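Local coordinates for geranyltranstransferase (Thermotoga neapolitana, PDB 4WK5), which probably acts as a magnesium-dependent prenyltransferase of the FPP/GGPP synthase family, joining isoprenoid diphosphates into longer chains, at residues A[247-251]-A[252-256]; A[61-64]-A[65-69]; A[215-218]-A[219-223]. All coordinates share one frame; numbering follows the deposited sequence.

Contact 1. Residues A[247-251]-A[252-256]; sequences TLVKK and MGVQK
Met252 lies alongside Leu248 one turn earlier, both side chains pointing the same way, with the sulfur SD of Met252 resting 4.0 Å from CD2 of Leu248. Because its CG stands anti to its own carbonyl carbon (chi1 -58°), the methionine chain runs back past the earlier turn, and CG comes within 3.3 Å of Leu248 O. That same carbonyl takes the backbone N-H of Met252, N to O 2.8 Å. Beyond Leu248, Val178 of helix 175-201 and Ile221 of helix 206-229 carry the packing inward. The outer flank has a second apolar pair, Val249 CG1 against Val254 CG2 at 3.8 Å. Between the two pairs the backbone breaks its pattern: Gly253 gives Val249 O only a weak bond, then turns to a positive phi (83°), where any CB would jam against Met252 O. A kink follows, since N of Val254 and N of Gln255 make no bond to the turn before. At the start of the helix Thr247 is the N-cap, its OG1 accepting from Lys250 N at 3.0 Å. A polar cap thus holds the helix start, Leu248 and Met252 pack ahead of the break, and the valine pair alone reaches across it.

Contact 2. Residues A[61-64]-A[65-69]; sequences PLLV and LTVGE
Leu63 and Val67 lie side by side one helical turn apart, pointing the same way, and touch through CD1 of Leu63 and CG2 of Val67 at 4.0 Å. In Leu63, CG lies anti to the backbone N (chi1 -176°), and of its two methyls it is CD1 that leans toward the valine. Thr66 meets the same leucine differently: the two side chains cross at a slant, and the hydroxyl OG1 of Thr66 sits 4.2 Å from Leu63 CD1. With chi1 at 72°, OG1 stands between the threonine's backbone N and carbonyl carbon, a rotation that brings it to 3.2 Å from Leu63 O. The hydroxyl is also hydrogen-bonded with Thr280 OG1 of helix 278-289, which gives this buried polar atom a partner on the neighbouring helix. Leu63 O meanwhile takes the nearly straight backbone bond from Val67 N, at 2.9 Å and 169°. Leu65 turns back over the preceding turn instead, its CG 3.5 Å from Pro61 O, the carbonyl that accepts the backbone N-H of Leu65.

Several helices close around these side chains. Leu63 packs on Phe190 and Cys193 of helix 175-201, Pro61 and Val64 on Ala82 of helix 75-96, and Leu62 on Ile28 of helix 23-36. This is an interior helix of the all-helical isoprenoid synthase fold. Pro61 ends the GGKRxRP motif of polyprenyl synthases, whose basic residues bind isopentenyl diphosphate in relatives; residues 61-69 carry the helix on from that motif into the apolar core.

Contact 3. Residues A[215-218]-A[219-223]; sequences FGVA and FQIYD
Tyr222 folds back over the end of Ala218, one turn earlier, and can be followed atom by atom. Its CB lies 3.6 Å from Ala218 O, the carbonyl that also accepts the tyrosine's own backbone N-H. CG, placed beside the backbone N by a chi1 of -74°, passes the same oxygen, and CD2 comes nearest of all to Ala218 O at 3.2 Å. Further out CE2, still nearer to Ala218 O, also makes a loose contact with Ala218 CB at 4.4 Å. At the tip, OH is hydrogen-bonded with Asp262 OD1 on helix 248-274. An alanine here would keep the backbone bond but is likely to leave Asp262 without this partner and uncover the Ala218 carbonyl and methyl on that side.

Two further pairs line other sides of the same helix. The Phe215 and Phe219 rings cross obliquely, centroids 6.0 Å apart and planes at 35°; CD1 of Phe219 sits 4.1 Å from both CE1 and CZ of Phe215. Both phenylalanines also meet the ring of Phe190 on helix 175-201. Val217 and Ile221 cross at a slant as well, CG1 of Val217 touching CD1 of Ile221 at 4.0 Å, while CG1 of Ile221 lies 3.3 Å from Val217 O.

Residues 219-223 run into the second aspartate-rich motif, DDxxD, which starts at Asp223 and in relatives binds magnesium and the allylic diphosphate. Aromatic and aliphatic packing, with one polar tie from Tyr222 OH to Asp262 OD1, is consistent with a well-held turn ahead of the probable metal-binding aspartates.

In the fold
From the N terminus, contact 2 comes first, on helix 59-70, then contact 3 on helix 206-229, and last contact 1 at the start of helix 248-274. Each stays within its own helix, so none closes a long loop, and being in series they neither nest nor cross. Contacts 3 and 1 sit on successive helices and touch, with CD1 of Leu248 3.7 Å from CD1 of Ile221. Contacts 2 and 3 do not touch, their nearest atoms being about 5 Å apart, but Phe190 meets side chains of both, as does Leu284 of helix 278-289. Helix 175-201 packs against all three, tying the buried contacts 2 and 3 to the surface contact 1.

Contact 1. Residues A[247-251]-A[252-256]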
loop_
_atom_site.group_PDB
_atom_site.type_symbol
_atom_site.label_atom_id
_atom_site.label_comp_id
_atom_site.label_asym_id
_atom_site.label_seq_id
_atom_site.Cartn_x
_atom_site.Cartn_y
_atom_site.Cartn_z
ATOM N N THR A 247 -8.297 25.300 2.664
ATOM C CA THR A 247 -8.304 24.957 4.079
ATOM C C THR A 247 -9.585 25.446 4.741
ATOM O O THR A 247 -10.326 26.248 4.164
ATOM C CB THR A 247 -7.104 25.558 4.818
ATOM O OG1 THR A 247 -7.255 26.986 4.876
ATOM C CG2 THR A 247 -5.810 25.216 4.103
ATOM N N LEU A 248 -9.853 24.951 5.946
ATOM C CA LEU A 248 -10.998 25.425 6.709
ATOM C C LEU A 248 -10.759 26.857 7.168
ATOM O O LEU A 248 -11.706 27.603 7.393
ATOM C CB LEU A 248 -11.271 24.523 7.911
ATOM C CG LEU A 248 -12.008 23.232 7.551
ATOM C CD1 LEU A 248 -12.209 22.365 8.793
ATOM C CD2 LEU A 248 -13.357 23.561 6.899
ATOM N N VAL A 249 -9.492 27.236 7.301
ATOM C CA VAL A 249 -9.187 28.627 7.662
ATOM C C VAL A 249 -9.579 29.546 6.508
ATOM O O VAL A 249 -10.169 30.609 6.721
ATOM C CB VAL A 249 -7.699 28.816 8.030
ATOM C CG1 VAL A 249 -7.393 30.297 8.297
ATOM C CG2 VAL A 249 -7.363 28.004 9.268
ATOM N N LYS A 250 -9.288 29.127 5.279
ATOM C CA LYS A 250 -9.719 29.892 4.107
ATOM C C LYS A 250 -11.238 30.003 3.996
ATOM O O LYS A 250 -11.765 31.068 3.679
ATOM C CB LYS A 250 -9.168 29.262 2.825
ATOM C CG LYS A 250 -7.699 29.530 2.589
ATOM C CD LYS A 250 -7.279 29.049 1.212
ATOM C CE LYS A 250 -5.776 29.156 1.013
ATOM N NZ LYS A 250 -5.386 28.619 -0.325
ATOM N N LYS A 251 -11.944 28.902 4.238
ATOM C CA LYS A 251 -13.404 28.882 4.085
ATOM C C LYS A 251 -14.148 29.579 5.223
ATOM O O LYS A 251 -15.167 30.243 5.004
ATOM C CB LYS A 251 -13.914 27.435 3.976
ATOM C CG LYS A 251 -13.352 26.648 2.805
ATOM C CD LYS A 251 -13.756 27.248 1.465
ATOM C CE LYS A 251 -15.264 27.395 1.338
ATOM N NZ LYS A 251 -15.656 27.841 -0.034
ATOM N N MET A 252 -13.651 29.418 6.442
ATOM C CA MET A 252 -14.379 29.880 7.621
ATOM C C MET A 252 -13.819 31.182 8.180
ATOM O O MET A 252 -14.479 31.874 8.962
ATOM C CB MET A 252 -14.348 28.803 8.706
ATOM C CG MET A 252 -14.933 27.473 8.262
ATOM S SD MET A 252 -14.802 26.216 9.541
ATOM C CE MET A 252 -15.942 26.859 10.765
ATOM N N GLY A 253 -12.593 31.509 7.786
ATOM C CA GLY A 253 -11.862 32.587 8.418
ATOM C C GLY A 253 -11.192 32.088 9.684
ATOM O O GLY A 253 -11.552 31.032 10.202
ATOM N N VAL A 254 -10.227 32.848 10.188
ATOM C CA VAL A 254 -9.425 32.419 11.331
ATOM C C VAL A 254 -10.255 32.218 12.607
ATOM O O VAL A 254 -10.099 31.212 13.300
ATOM C CB VAL A 254 -8.284 33.427 11.624
ATOM C CG1 VAL A 254 -7.603 33.100 12.942
ATOM C CG2 VAL A 254 -7.260 33.426 10.483
ATOM N N GLN A 255 -11.141 33.162 12.916
ATOM C CA GLN A 255 -11.911 33.074 14.162
ATOM C C GLN A 255 -12.828 31.857 14.208
ATOM O O GLN A 255 -12.822 31.102 15.188
ATOM C CB GLN A 255 -12.738 34.344 14.382
ATOM C CG GLN A 255 -13.416 34.402 15.753
ATOM C CD GLN A 255 -14.247 35.659 15.955
ATOM O OE1 GLN A 255 -14.557 36.378 15.003
ATOM N NE2 GLN A 255 -14.613 35.927 17.204
ATOM N N LYS A 256 -13.620 31.665 13.157
ATOM C CA LYS A 256 -14.561 30.548 13.126
ATOM C C LYS A 256 -13.837 29.199 13.041
ATOM O O LYS A 256 -14.284 28.219 13.643
ATOM C CB LYS A 256 -15.537 30.700 11.959
ATOM C CG LYS A 256 -16.603 31.773 12.182
ATOM C CD LYS A 256 -17.528 31.889 10.976
ATOM C CE LYS A 256 -18.395 33.145 11.060
ATOM N NZ LYS A 256 -19.146 33.402 9.795
#

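Contact 2. Residues A[61-64]-A[65-69]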
loop_
_atom_site.group_PDB
_atom_site.type_symbol
_atom_site.label_atom_id
_atom_site.label_comp_id
_atom_site.label_asym_id
_atom_site.label_seq_id
_atom_site.Cartn_x
_atom_site.Cartn_y
_atom_site.Cartn_z
ATOM N N PRO A 61 1.509 7.246 17.009
ATOM C CA PRO A 61 1.811 6.007 17.742
ATOM C C PRO A 61 1.758 6.206 19.256
ATOM O O PRO A 61 1.391 5.282 19.988
ATOM C CB PRO A 61 3.238 5.652 17.285
ATOM C CG PRO A 61 3.805 6.917 16.704
ATOM C CD PRO A 61 2.616 7.638 16.112
ATOM N N LEU A 62 2.124 7.395 19.727
ATOM C CA LEU A 62 2.005 7.677 21.157
ATOM C C LEU A 62 0.552 7.584 21.613
ATOM O O LEU A 62 0.280 7.086 22.698
ATOM C CB LEU A 62 2.576 9.053 21.494
ATOM C CG LEU A 62 4.102 9.159 21.556
ATOM C CD1 LEU A 62 4.524 10.622 21.573
ATOM C CD2 LEU A 62 4.622 8.438 22.794
ATOM N N LEU A 63 -0.378 8.051 20.784
ATOM C CA LEU A 63 -1.798 7.949 21.107
ATOM C C LEU A 63 -2.252 6.488 21.185
ATOM O O LEU A 63 -2.986 6.113 22.103
ATOM C CB LEU A 63 -2.629 8.723 20.080
ATOM C CG LEU A 63 -4.134 8.837 20.242
ATOM C CD1 LEU A 63 -4.462 9.607 21.534
ATOM C CD2 LEU A 63 -4.691 9.556 19.011
ATOM N N VAL A 64 -1.804 5.658 20.247
ATOM C CA VAL A 64 -2.110 4.230 20.316
ATOM C C VAL A 64 -1.624 3.639 21.652
ATOM O O VAL A 64 -2.362 2.909 22.326
ATOM C CB VAL A 64 -1.482 3.463 19.147
ATOM C CG1 VAL A 64 -1.674 1.958 19.334
ATOM C CG2 VAL A 64 -2.088 3.948 17.821
ATOM N N LEU A 65 -0.398 3.972 22.049
ATOM C CA LEU A 65 0.137 3.446 23.299
ATOM C C LEU A 65 -0.594 3.972 24.528
ATOM O O LEU A 65 -0.803 3.225 25.483
ATOM C CB LEU A 65 1.635 3.755 23.422
ATOM C CG LEU A 65 2.534 3.048 22.407
ATOM C CD1 LEU A 65 4.001 3.251 22.776
ATOM C CD2 LEU A 65 2.202 1.571 22.335
ATOM N N THR A 66 -0.979 5.246 24.526
ATOM C CA THR A 66 -1.622 5.788 25.721
ATOM C C THR A 66 -3.053 5.275 25.857
ATOM O O THR A 66 -3.485 4.939 26.958
ATOM C CB THR A 66 -1.616 7.334 25.747
ATOM O OG1 THR A 66 -2.544 7.845 24.776
ATOM C CG2 THR A 66 -0.188 7.860 25.483
ATOM N N VAL A 67 -3.782 5.197 24.744
ATOM C CA VAL A 67 -5.147 4.680 24.786
ATOM C C VAL A 67 -5.113 3.210 25.201
ATOM O O VAL A 67 -5.889 2.761 26.055
ATOM C CB VAL A 67 -5.862 4.819 23.428
ATOM C CG1 VAL A 67 -7.188 4.073 23.442
ATOM C CG2 VAL A 67 -6.081 6.299 23.088
ATOM N N GLY A 68 -4.203 2.454 24.594
ATOM C CA GLY A 68 -4.059 1.051 24.934
ATOM C C GLY A 68 -3.688 0.824 26.386
ATOM O O GLY A 68 -4.200 -0.094 27.032
ATOM N N GLU A 69 -2.801 1.656 26.917
ATOM C CA GLU A 69 -2.420 1.503 28.315
ATOM C C GLU A 69 -3.604 1.846 29.217
ATOM O O GLU A 69 -3.814 1.203 30.251
ATOM C CB GLU A 69 -1.216 2.373 28.665
ATOM C CG GLU A 69 -0.640 2.045 30.049
ATOM C CD GLU A 69 0.545 2.911 30.420
ATOM O OE1 GLU A 69 0.853 3.842 29.652
ATOM O OE2 GLU A 69 1.165 2.663 31.479
#

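Contact 3. Residues A[215-218]-A[219-223]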
loop_
_atom_site.group_PDB
_atom_site.type_symbol
_atom_site.label_atom_id
_atom_site.label_comp_id
_atom_site.label_asym_id
_atom_site.label_seq_id
_atom_site.Cartn_x
_atom_site.Cartn_y
_atom_site.Cartn_z
ATOM N N PHE A 215 -10.977 14.778 16.785
ATOM C CA PHE A 215 -9.640 15.203 17.177
ATOM C C PHE A 215 -8.793 15.496 15.939
ATOM O O PHE A 215 -8.087 16.506 15.875
ATOM C CB PHE A 215 -8.957 14.147 18.051
ATOM C CG PHE A 215 -7.535 14.496 18.409
ATOM C CD1 PHE A 215 -6.473 14.010 17.658
ATOM C CD2 PHE A 215 -7.262 15.339 19.479
ATOM C CE1 PHE A 215 -5.170 14.351 17.970
ATOM C CE2 PHE A 215 -5.965 15.674 19.792
ATOM C CZ PHE A 215 -4.920 15.182 19.034
ATOM N N GLY A 216 -8.872 14.607 14.951
ATOM C CA GLY A 216 -8.113 14.768 13.719
ATOM C C GLY A 216 -8.462 16.033 12.948
ATOM O O GLY A 216 -7.579 16.703 12.423
ATOM N N VAL A 217 -9.749 16.359 12.847
ATOM C CA VAL A 217 -10.121 17.588 12.162
ATOM C C VAL A 217 -9.552 18.804 12.911
ATOM O O VAL A 217 -8.997 19.717 12.295
ATOM C CB VAL A 217 -11.657 17.719 12.014
ATOM C CG1 VAL A 217 -12.023 19.098 11.487
ATOM C CG2 VAL A 217 -12.167 16.641 11.068
ATOM N N ALA A 218 -9.671 18.798 14.237
ATOM C CA ALA A 218 -9.132 19.883 15.060
ATOM C C ALA A 218 -7.618 19.989 14.905
ATOM O O ALA A 218 -7.063 21.087 14.802
ATOM C CB ALA A 218 -9.504 19.674 16.533
ATOM N N PHE A 219 -6.959 18.834 14.880
ATOM C CA PHE A 219 -5.512 18.760 14.692
ATOM C C PHE A 219 -5.095 19.426 13.378
ATOM O O PHE A 219 -4.134 20.201 13.341
ATOM C CB PHE A 219 -5.066 17.292 14.739
ATOM C CG PHE A 219 -3.571 17.086 14.780
ATOM C CD1 PHE A 219 -2.895 17.070 15.996
ATOM C CD2 PHE A 219 -2.852 16.859 13.612
ATOM C CE1 PHE A 219 -1.530 16.856 16.049
ATOM C CE2 PHE A 219 -1.483 16.643 13.653
ATOM C CZ PHE A 219 -0.818 16.643 14.874
ATOM N N GLN A 220 -5.812 19.133 12.294
ATOM C CA GLN A 220 -5.463 19.703 10.993
ATOM C C GLN A 220 -5.713 21.215 10.966
ATOM O O GLN A 220 -4.935 21.958 10.367
ATOM C CB GLN A 220 -6.230 19.010 9.852
ATOM C CG GLN A 220 -5.760 19.447 8.456
ATOM C CD GLN A 220 -6.315 18.605 7.310
ATOM O OE1 GLN A 220 -6.837 17.507 7.513
ATOM N NE2 GLN A 220 -6.206 19.132 6.090
ATOM N N ILE A 221 -6.780 21.673 11.624
ATOM C CA ILE A 221 -7.066 23.115 11.687
ATOM C C ILE A 221 -5.969 23.836 12.454
ATOM O O ILE A 221 -5.500 24.891 12.034
ATOM C CB ILE A 221 -8.424 23.416 12.363
ATOM C CG1 ILE A 221 -9.573 22.875 11.509
ATOM C CG2 ILE A 221 -8.593 24.930 12.607
ATOM C CD1 ILE A 221 -10.903 22.847 12.229
ATOM N N TYR A 222 -5.554 23.261 13.579
ATOM C CA TYR A 222 -4.475 23.859 14.355
ATOM C C TYR A 222 -3.204 23.939 13.516
ATOM O O TYR A 222 -2.473 24.922 13.591
ATOM C CB TYR A 222 -4.207 23.075 15.639
ATOM C CG TYR A 222 -5.251 23.261 16.716
ATOM C CD1 TYR A 222 -5.848 24.495 16.939
ATOM C CD2 TYR A 222 -5.646 22.191 17.506
ATOM C CE1 TYR A 222 -6.810 24.655 17.944
ATOM C CE2 TYR A 222 -6.594 22.339 18.496
ATOM C CZ TYR A 222 -7.178 23.562 18.710
ATOM O OH TYR A 222 -8.125 23.687 19.699
ATOM N N ASP A 223 -2.950 22.912 12.705
ATOM C CA ASP A 223 -1.810 22.944 11.791
ATOM C C ASP A 223 -1.950 24.072 10.765
ATOM O O ASP A 223 -0.977 24.770 10.458
ATOM C CB ASP A 223 -1.653 21.606 11.070
ATOM C CG ASP A 223 -0.526 21.626 10.055
ATOM O OD1 ASP A 223 0.634 21.395 10.455
ATOM O OD2 ASP A 223 -0.796 21.878 8.860
#